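Local atomic coordinates of aldehyde dehydrogenase (Anabaena variabilis, PDB entry 4H7N), a protein that probably catalyses the NAD+-dependent oxidation of aldehydes to carboxylic acids, as a member of the aldehyde dehydrogenase family. Residues 8-13 with 164-169; 76-81 with 307-312; 271-276 with 371-376. One frame throughout, in Å; residues are numbered along the deposited sequence.

Interaction 1 (8-13 with 164-169); sequences IEVRNP and IAPRFV
R167 and V10 carry a small, partly buried mixed contact, in which R167 bonds the R11 carbonyl while V10 packs on P166 and the guanidinium; here the loop between strand 156-161 and helix 169-176 meets the N-terminal strand 8-11. The evidence for its polar half is one direct bond: NH2 of R167 donates to the carbonyl O of R11 over 3.0 Å, with 162° at the hydrogen. On the arginine side the acceptor lies in the guanidinium plane. On the carbonyl side the nitrogen stands above the peptide plane, and the C=O...N angle is 102°. With R167 CG anti to the carbonyl carbon, the chain, extended from CG to NE, carries the guanidinium across to R11. The same amino group forms a salt bridge with D19, while NH1 pairs with D77 of helix 67-78, so NH1 and NH2 each have a carboxylate partner, which restrains the rotation of the group.

The strand belongs to a two-stranded antiparallel hairpin, 8-11 with 18-22, and the bridging arginine ties this hairpin to a loop following a parallel strand of the mixed sheet that contains 118-134 and 205-209. D19 lies on the partner strand and also accepts from ND2 of N12, so both hairpin strands share in the anchorage.

The apolar half rests on V10. Its CG1, anti to the backbone N (chi1 176°), meets CD of P166 at 3.7 Å and also covers one face of the R167 guanidinium, 3.8 Å from NH2; CG2 reaches the proline CG at 4.1 Å. P166 opens a type I turn that ends at V169. A water lies 2.7 Å from both R11 O and I164 O, within hydrogen-bonding distance of each.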
loop_
_atom_site.group_PDB
_atom_site.type_symbol
_atom_site.label_atom_id
_atom_site.label_comp_id
_atom_site.label_asym_id
_atom_site.label_seq_id
_atom_site.Cartn_x
_atom_site.Cartn_y
_atom_site.Cartn_z
ATOM N N ILE A 8 -1.898 -33.260 -10.002
ATOM C CA ILE A 8 -0.822 -32.722 -10.814
ATOM C C ILE A 8 0.416 -33.561 -10.514
ATOM O O ILE A 8 0.792 -33.713 -9.368
ATOM C CB ILE A 8 -0.548 -31.233 -10.459
ATOM C CG1 ILE A 8 -1.757 -30.374 -10.791
ATOM C CG2 ILE A 8 0.646 -30.706 -11.248
ATOM C CD1 ILE A 8 -1.817 -29.013 -10.123
ATOM N N GLU A 9 1.045 -34.101 -11.547
ATOM C CA GLU A 9 2.271 -34.842 -11.369
ATOM C C GLU A 9 3.422 -33.851 -11.399
ATOM O O GLU A 9 3.392 -32.881 -12.161
ATOM C CB GLU A 9 2.412 -35.873 -12.454
ATOM C CG GLU A 9 1.345 -36.942 -12.378
ATOM C CD GLU A 9 1.615 -38.070 -13.362
ATOM O OE1 GLU A 9 1.341 -37.895 -14.571
ATOM O OE2 GLU A 9 2.152 -39.106 -12.922
ATOM N N VAL A 10 4.438 -34.088 -10.577
ATOM C CA VAL A 10 5.448 -33.064 -10.337
ATOM C C VAL A 10 6.770 -33.643 -10.779
ATOM O O VAL A 10 7.158 -34.742 -10.341
ATOM C CB VAL A 10 5.477 -32.635 -8.867
ATOM C CG1 VAL A 10 6.590 -31.627 -8.593
ATOM C CG2 VAL A 10 4.142 -32.071 -8.430
ATOM N N ARG A 11 7.438 -32.924 -11.679
ATOM C CA ARG A 11 8.725 -33.322 -12.217
ATOM C C ARG A 11 9.866 -33.124 -11.210
ATOM O O ARG A 11 9.912 -32.155 -10.446
ATOM C CB ARG A 11 8.941 -32.535 -13.519
ATOM C CG ARG A 11 10.308 -32.627 -14.147
ATOM C CD ARG A 11 10.309 -31.939 -15.500
ATOM N NE ARG A 11 11.599 -31.970 -16.150
ATOM C CZ ARG A 11 12.653 -31.229 -15.791
ATOM N NH1 ARG A 11 12.592 -30.381 -14.777
ATOM N NH2 ARG A 11 13.785 -31.331 -16.441
ATOM N N ASN A 12 10.752 -34.092 -11.178
ATOM C CA ASN A 12 12.004 -34.014 -10.461
ATOM C C ASN A 12 13.007 -33.322 -11.380
ATOM O O ASN A 12 13.246 -33.767 -12.509
ATOM C CB ASN A 12 12.471 -35.427 -10.144
ATOM C CG ASN A 12 13.781 -35.478 -9.393
ATOM O OD1 ASN A 12 14.761 -34.857 -9.737
ATOM N ND2 ASN A 12 13.811 -36.349 -8.413
ATOM N N PRO A 13 13.576 -32.218 -10.913
ATOM C CA PRO A 13 14.468 -31.419 -11.753
ATOM C C PRO A 13 15.839 -32.067 -12.055
ATOM O O PRO A 13 16.483 -31.684 -13.008
ATOM C CB PRO A 13 14.634 -30.143 -10.937
ATOM C CG PRO A 13 14.526 -30.597 -9.539
ATOM C CD PRO A 13 13.394 -31.606 -9.586
ATOM N N ILE A 164 5.643 -26.362 -9.209
ATOM C CA ILE A 164 6.969 -26.816 -9.696
ATOM C C ILE A 164 7.890 -27.319 -8.568
ATOM O O ILE A 164 8.768 -28.123 -8.819
ATOM C CB ILE A 164 7.672 -25.687 -10.501
ATOM C CG1 ILE A 164 6.803 -25.205 -11.682
ATOM C CG2 ILE A 164 9.017 -26.137 -10.967
ATOM C CD1 ILE A 164 6.449 -26.250 -12.715
ATOM N N ALA A 165 7.671 -26.872 -7.325
ATOM C CA ALA A 165 8.555 -27.254 -6.202
ATOM C C ALA A 165 7.797 -27.282 -4.865
ATOM O O ALA A 165 7.935 -26.372 -4.043
ATOM C CB ALA A 165 9.690 -26.268 -6.119
ATOM N N PRO A 166 6.936 -28.282 -4.664
ATOM C CA PRO A 166 6.005 -28.298 -3.549
ATOM C C PRO A 166 6.393 -29.262 -2.434
ATOM O O PRO A 166 5.731 -29.304 -1.402
ATOM C CB PRO A 166 4.714 -28.775 -4.220
ATOM C CG PRO A 166 5.250 -29.803 -5.172
ATOM C CD PRO A 166 6.587 -29.289 -5.672
ATOM N N ARG A 167 7.428 -30.053 -2.626
ATOM C CA ARG A 167 7.668 -31.194 -1.704
ATOM C C ARG A 167 8.122 -30.789 -0.299
ATOM O O ARG A 167 7.865 -31.507 0.663
ATOM C CB ARG A 167 8.700 -32.149 -2.269
ATOM C CG ARG A 167 8.443 -32.616 -3.684
ATOM C CD ARG A 167 9.646 -33.426 -4.105
ATOM N NE ARG A 167 9.612 -33.814 -5.497
ATOM C CZ ARG A 167 9.774 -32.992 -6.542
ATOM N NH1 ARG A 167 9.907 -31.686 -6.399
ATOM N NH2 ARG A 167 9.820 -33.495 -7.759
ATOM N N PHE A 168 8.702 -29.589 -0.171
ATOM C CA PHE A 168 9.224 -29.116 1.120
ATOM C C PHE A 168 8.124 -28.911 2.134
ATOM O O PHE A 168 8.408 -28.867 3.311
ATOM C CB PHE A 168 10.006 -27.824 0.963
ATOM C CG PHE A 168 9.131 -26.631 0.682
ATOM C CD1 PHE A 168 8.676 -26.365 -0.592
ATOM C CD2 PHE A 168 8.749 -25.789 1.710
ATOM C CE1 PHE A 168 7.876 -25.267 -0.842
ATOM C CE2 PHE A 168 7.936 -24.678 1.471
ATOM C CZ PHE A 168 7.512 -24.413 0.189
ATOM N N VAL A 169 6.885 -28.781 1.675
ATOM C CA VAL A 169 5.737 -28.608 2.530
ATOM C C VAL A 169 5.504 -29.819 3.468
ATOM O O VAL A 169 5.167 -29.646 4.659
ATOM C CB VAL A 169 4.470 -28.278 1.693
ATOM C CG1 VAL A 169 3.242 -28.255 2.565
ATOM C CG2 VAL A 169 4.605 -26.876 1.090
HETATM O O HOH W 1 8.882 -29.752 -10.927
#

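Interaction 2 (76-81 with 307-312); sequences NDTGRL and PIIAEK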
loop_
_atom_site.group_PDB
_atom_site.type_symbol
_atom_site.label_atom_id
_atom_site.label_comp_id
_atom_site.label_asym_id
_atom_site.label_seq_id
_atom_site.Cartn_x
_atom_site.Cartn_y
_atom_site.Cartn_z
ATOM N N ASN A 76 15.282 -32.571 -3.099
ATOM C CA ASN A 76 14.427 -33.162 -4.115
ATOM C C ASN A 76 13.758 -32.060 -4.961
ATOM O O ASN A 76 13.681 -32.196 -6.198
ATOM C CB ASN A 76 13.377 -34.046 -3.432
ATOM C CG ASN A 76 12.739 -35.096 -4.343
ATOM O OD1 ASN A 76 12.163 -36.090 -3.834
ATOM N ND2 ASN A 76 12.780 -34.892 -5.669
ATOM N N ASP A 77 13.272 -30.996 -4.317
ATOM C CA ASP A 77 12.605 -29.900 -5.050
ATOM C C ASP A 77 13.559 -29.135 -5.961
ATOM O O ASP A 77 13.172 -28.685 -7.021
ATOM C CB ASP A 77 11.973 -28.854 -4.100
ATOM C CG ASP A 77 10.583 -29.230 -3.557
ATOM O OD1 ASP A 77 9.736 -29.850 -4.267
ATOM O OD2 ASP A 77 10.277 -28.807 -2.401
ATOM N N THR A 78 14.785 -28.905 -5.495
ATOM C CA THR A 78 15.714 -27.945 -6.122
ATOM C C THR A 78 16.882 -28.548 -6.827
ATOM O O THR A 78 17.516 -27.898 -7.649
ATOM C CB THR A 78 16.292 -26.951 -5.100
ATOM O OG1 THR A 78 17.076 -27.614 -4.082
ATOM C CG2 THR A 78 15.154 -26.135 -4.416
ATOM N N GLY A 79 17.180 -29.803 -6.513
ATOM C CA GLY A 79 18.320 -30.463 -7.114
ATOM C C GLY A 79 19.695 -30.100 -6.579
ATOM O O GLY A 79 20.714 -30.440 -7.190
ATOM N N ARG A 80 19.747 -29.335 -5.489
ATOM C CA ARG A 80 21.013 -28.909 -4.950
ATOM C C ARG A 80 21.030 -28.969 -3.438
ATOM O O ARG A 80 19.975 -28.885 -2.794
ATOM C CB ARG A 80 21.422 -27.490 -5.468
ATOM C CG ARG A 80 20.337 -26.414 -5.572
ATOM C CD ARG A 80 19.761 -25.966 -4.251
ATOM N NE ARG A 80 18.915 -24.777 -4.436
ATOM C CZ ARG A 80 18.051 -24.284 -3.560
ATOM N NH1 ARG A 80 17.404 -23.158 -3.867
ATOM N NH2 ARG A 80 17.830 -24.856 -2.368
ATOM N N LEU A 81 22.241 -29.095 -2.895
ATOM C CA LEU A 81 22.444 -29.205 -1.453
ATOM C C LEU A 81 22.914 -27.927 -0.754
ATOM O O LEU A 81 22.273 -27.493 0.190
ATOM C CB LEU A 81 23.420 -30.354 -1.139
ATOM C CG LEU A 81 23.690 -30.656 0.340
ATOM C CD1 LEU A 81 22.413 -30.857 1.143
ATOM C CD2 LEU A 81 24.598 -31.893 0.471
ATOM N N PRO A 307 20.690 -27.836 -11.224
ATOM C CA PRO A 307 19.989 -27.815 -12.472
ATOM C C PRO A 307 19.039 -26.647 -12.589
ATOM O O PRO A 307 18.640 -26.051 -11.575
ATOM C CB PRO A 307 19.196 -29.117 -12.442
ATOM C CG PRO A 307 18.925 -29.363 -11.007
ATOM C CD PRO A 307 20.137 -28.846 -10.299
ATOM N N ILE A 308 18.605 -26.390 -13.812
ATOM C CA ILE A 308 17.498 -25.488 -14.033
ATOM C C ILE A 308 16.258 -26.223 -13.596
ATOM O O ILE A 308 15.942 -27.259 -14.147
ATOM C CB ILE A 308 17.404 -25.133 -15.497
ATOM C CG1 ILE A 308 18.720 -24.468 -15.917
ATOM C CG2 ILE A 308 16.207 -24.241 -15.763
ATOM C CD1 ILE A 308 18.955 -24.581 -17.396
ATOM N N ILE A 309 15.555 -25.668 -12.608
ATOM C CA ILE A 309 14.514 -26.378 -11.889
ATOM C C ILE A 309 13.266 -26.573 -12.738
ATOM O O ILE A 309 12.683 -27.636 -12.764
ATOM C CB ILE A 309 14.186 -25.611 -10.600
ATOM C CG1 ILE A 309 15.337 -25.741 -9.618
ATOM C CG2 ILE A 309 12.914 -26.123 -9.965
ATOM C CD1 ILE A 309 15.199 -24.791 -8.461
ATOM N N ALA A 310 12.865 -25.536 -13.450
ATOM C CA ALA A 310 11.636 -25.616 -14.244
ATOM C C ALA A 310 11.964 -25.808 -15.708
ATOM O O ALA A 310 12.794 -25.081 -16.247
ATOM C CB ALA A 310 10.805 -24.355 -14.024
ATOM N N GLU A 311 11.311 -26.757 -16.380
ATOM C CA GLU A 311 11.564 -26.938 -17.824
ATOM C C GLU A 311 11.305 -25.700 -18.660
ATOM O O GLU A 311 12.033 -25.444 -19.627
ATOM C CB GLU A 311 10.689 -28.026 -18.459
ATOM C CG GLU A 311 11.207 -29.401 -18.262
ATOM C CD GLU A 311 10.800 -30.339 -19.391
ATOM O OE1 GLU A 311 9.615 -30.587 -19.518
ATOM O OE2 GLU A 311 11.685 -30.795 -20.135
ATOM N N LYS A 312 10.238 -24.976 -18.353
ATOM C CA LYS A 312 9.919 -23.786 -19.138
ATOM C C LYS A 312 11.071 -22.763 -19.003
ATOM O O LYS A 312 11.462 -22.107 -19.961
ATOM C CB LYS A 312 8.572 -23.263 -18.690
ATOM C CG LYS A 312 8.176 -21.899 -19.182
ATOM C CD LYS A 312 7.221 -21.280 -18.157
ATOM C CE LYS A 312 7.213 -19.751 -18.137
ATOM N NZ LYS A 312 6.086 -19.292 -18.990
HETATM O O HOH W 2 18.982 -25.879 -8.927
#
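The I309 side chain is set against T78 by its first torsion: CG1 lies anti to the carbonyl carbon (chi1 -71°), which leaves CG2 anti to the backbone N. CG1 then rests 3.6 Å from the carbonyl O of T78, and CG2 lies 3.9 Å from D77 O. Separately, CD1 of I309 approaches T78 CB at 4.1 Å. The isoleucine therefore packs on the last carbonyls of helix 67-78, through van der Waals contact alone.

Beside it the P307 ring meets the chain just beyond the helix. Its CD is 3.5 Å from G79 O, and its CG is 4.1 Å from G79 CA. G79 leaves the helix with positive phi (77°), and with no side chain it lets the proline ring come close. One water links the backbones, donating to T78 O at 2.8 Å and to P307 O at 2.7 Å. G79 O also accepts from R14 NH1, and I309 N donates to Q264 OE1.

All five touching residues are buried. The arrangement is that of a helix C-terminus, left by a glycine of positive phi, packed on the loop that leads through A310, the N-cap, into helix 311-326.

Interaction 3 (271-276 with 371-376); sequences RIYVAE and PVMPFP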
loop_
_atom_site.group_PDB
_atom_site.type_symbol
_atom_site.label_atom_id
_atom_site.label_comp_id
_atom_site.label_asym_id
_atom_site.label_seq_id
_atom_site.Cartn_x
_atom_site.Cartn_y
_atom_site.Cartn_z
ATOM N N ARG A 271 22.940 -8.197 -15.965
ATOM C CA ARG A 271 23.586 -7.292 -16.938
ATOM C C ARG A 271 24.787 -6.641 -16.269
ATOM O O ARG A 271 24.671 -6.209 -15.148
ATOM C CB ARG A 271 22.682 -6.146 -17.328
ATOM C CG ARG A 271 21.309 -6.607 -17.701
ATOM C CD ARG A 271 20.461 -5.436 -18.116
ATOM N NE ARG A 271 19.772 -4.787 -17.026
ATOM C CZ ARG A 271 19.621 -3.462 -16.898
ATOM N NH1 ARG A 271 20.244 -2.605 -17.706
ATOM N NH2 ARG A 271 18.906 -2.979 -15.897
ATOM N N ILE A 272 25.907 -6.558 -16.969
ATOM C CA ILE A 272 27.148 -6.084 -16.404
ATOM C C ILE A 272 27.767 -5.029 -17.335
ATOM O O ILE A 272 27.980 -5.306 -18.538
ATOM C CB ILE A 272 28.111 -7.258 -16.211
ATOM C CG1 ILE A 272 27.500 -8.299 -15.260
ATOM C CG2 ILE A 272 29.389 -6.753 -15.587
ATOM C CD1 ILE A 272 28.127 -9.689 -15.451
ATOM N N TYR A 273 27.972 -3.824 -16.797
ATOM C CA TYR A 273 28.529 -2.697 -17.536
ATOM C C TYR A 273 29.890 -2.367 -16.946
ATOM O O TYR A 273 29.998 -2.182 -15.742
ATOM C CB TYR A 273 27.576 -1.499 -17.448
ATOM C CG TYR A 273 26.201 -1.859 -17.962
ATOM C CD1 TYR A 273 25.935 -1.883 -19.321
ATOM C CD2 TYR A 273 25.198 -2.275 -17.073
ATOM C CE1 TYR A 273 24.709 -2.310 -19.805
ATOM C CE2 TYR A 273 23.953 -2.669 -17.528
ATOM C CZ TYR A 273 23.718 -2.694 -18.898
ATOM O OH TYR A 273 22.487 -3.072 -19.313
ATOM N N VAL A 274 30.938 -2.294 -17.783
ATOM C CA VAL A 274 32.296 -2.076 -17.283
ATOM C C VAL A 274 32.990 -0.962 -18.053
ATOM O O VAL A 274 32.929 -0.909 -19.283
ATOM C CB VAL A 274 33.153 -3.355 -17.432
ATOM C CG1 VAL A 274 34.486 -3.182 -16.722
ATOM C CG2 VAL A 274 32.416 -4.557 -16.862
ATOM N N ALA A 275 33.655 -0.079 -17.318
ATOM C CA ALA A 275 34.449 0.989 -17.927
ATOM C C ALA A 275 35.295 0.375 -19.044
ATOM O O ALA A 275 35.975 -0.659 -18.817
ATOM C CB ALA A 275 35.354 1.608 -16.882
ATOM N N GLU A 276 35.296 1.015 -20.216
ATOM C CA GLU A 276 36.024 0.453 -21.374
ATOM C C GLU A 276 37.506 0.173 -21.142
ATOM O O GLU A 276 38.010 -0.788 -21.655
ATOM C CB GLU A 276 35.805 1.268 -22.654
ATOM C CG GLU A 276 36.294 2.702 -22.589
ATOM C CD GLU A 276 35.887 3.518 -23.820
ATOM O OE1 GLU A 276 35.214 2.972 -24.717
ATOM O OE2 GLU A 276 36.225 4.718 -23.889
ATOM N N PRO A 371 26.215 -11.381 -19.441
ATOM C CA PRO A 371 26.541 -10.535 -20.593
ATOM C C PRO A 371 27.258 -9.272 -20.140
ATOM O O PRO A 371 26.738 -8.536 -19.284
ATOM C CB PRO A 371 25.150 -10.193 -21.180
ATOM C CG PRO A 371 24.194 -10.329 -20.038
ATOM C CD PRO A 371 24.862 -11.109 -18.931
ATOM N N VAL A 372 28.407 -8.991 -20.729
ATOM C CA VAL A 372 29.255 -7.889 -20.309
ATOM C C VAL A 372 29.443 -6.855 -21.402
ATOM O O VAL A 372 29.919 -7.185 -22.445
ATOM C CB VAL A 372 30.641 -8.428 -19.891
ATOM C CG1 VAL A 372 31.472 -7.327 -19.263
ATOM C CG2 VAL A 372 30.447 -9.548 -18.878
HETATM N N MSE A 373 29.100 -5.604 -21.132
HETATM C CA MSE A 373 29.199 -4.513 -22.117
HETATM C C MSE A 373 30.144 -3.438 -21.634
HETATM O O MSE A 373 30.049 -3.054 -20.497
HETATM C CB MSE A 373 27.844 -3.794 -22.176
HETATM C CG MSE A 373 27.072 -4.136 -23.419
HETATM SE SE MSE A 373 25.443 -3.042 -23.524
HETATM C CE MSE A 373 25.915 -1.647 -24.809
ATOM N N PRO A 374 31.021 -2.901 -22.494
ATOM C CA PRO A 374 31.810 -1.737 -22.079
ATOM C C PRO A 374 30.996 -0.428 -22.051
ATOM O O PRO A 374 29.986 -0.340 -22.715
ATOM C CB PRO A 374 32.895 -1.659 -23.165
ATOM C CG PRO A 374 32.273 -2.250 -24.370
ATOM C CD PRO A 374 31.214 -3.222 -23.922
ATOM N N PHE A 375 31.409 0.562 -21.263
ATOM C CA PHE A 375 30.914 1.948 -21.437
ATOM C C PHE A 375 32.030 3.002 -21.557
ATOM O O PHE A 375 33.067 2.903 -20.907
ATOM C CB PHE A 375 29.897 2.361 -20.355
ATOM C CG PHE A 375 30.418 2.274 -18.970
ATOM C CD1 PHE A 375 31.107 3.336 -18.415
ATOM C CD2 PHE A 375 30.222 1.130 -18.199
ATOM C CE1 PHE A 375 31.587 3.271 -17.111
ATOM C CE2 PHE A 375 30.718 1.058 -16.894
ATOM C CZ PHE A 375 31.391 2.130 -16.341
ATOM N N PRO A 376 31.819 4.023 -22.412
ATOM C CA PRO A 376 32.798 5.093 -22.522
ATOM C C PRO A 376 32.770 6.112 -21.389
ATOM O O PRO A 376 33.775 6.775 -21.164
ATOM C CB PRO A 376 32.421 5.769 -23.842
ATOM C CG PRO A 376 30.952 5.554 -23.945
ATOM C CD PRO A 376 30.711 4.190 -23.365
#
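Adjacent parallel strands of the mixed seven-stranded sheet meet here: I272, Y273, V274 and A275 pair in turn with V372, M373, P374 and F375. Five backbone bonds establish the register. M373 N donates to I272 O (2.8 Å), V274 N to M373 O (3.0 Å) and F375 N to V274 O; I272 N to P371 O and E276 N to F375 O extend the ladder at its two ends. The segment axes approach to 4.5 Å and lie 34° apart in direction, consistent with the twist of the sheet.

In sheet order, 369-375 is followed by 269-275 and then 237-241, so this pair lies inside the sheet, and helices 279-292 and 378-386 pack on opposite faces. On the face with I272, V274 and V372, CG2 of V274 touches CG1 of V372 at 3.8 Å, and F282 of helix 279-292 covers I272 and V274.

The other face carries Y273, M373, A275 and F375. F375 CG sits between its backbone N and carbonyl carbon (chi1 58°), and the ring lies over the neighbouring strand: A275 CA stands 3.8 Å from the ring centroid, 16° off the normal, a CH-pi contact. Y273 CB touches CD2 of the same ring at 3.8 Å. The selenium of M373, a selenomethionine in this crystal, lies at the edge of the Y273 ring, 3.9 Å from CE1, in a Met-aromatic contact. The Y273 hydroxyl accepts from NH1 of R271 and is also hydrogen-bonded to NE2 of H356.

How the interactions relate
Interactions 1 and 2 form one neighbourhood, their centres 10 Å apart, and D77 is their main polar link; N76 and the I164-I309 side-chain contact also connect them. OD1 of D77 makes a salt bridge to NH1 of R167 at 2.8 Å, and its OD2 is probably hydrogen-bonded to F168 N at the same length. The end of helix 67-78 is thus held between the 164-169 loop and the 307-312 loop. Interaction 3 stands apart, in a different sheet: its centre is 38 Å from that of interaction 1 and 31 Å from that of interaction 2, with nearest atoms about 23 Å from interaction 1 and about 15 Å from interaction 2. None of the three lies at the predicted active-site residue E232.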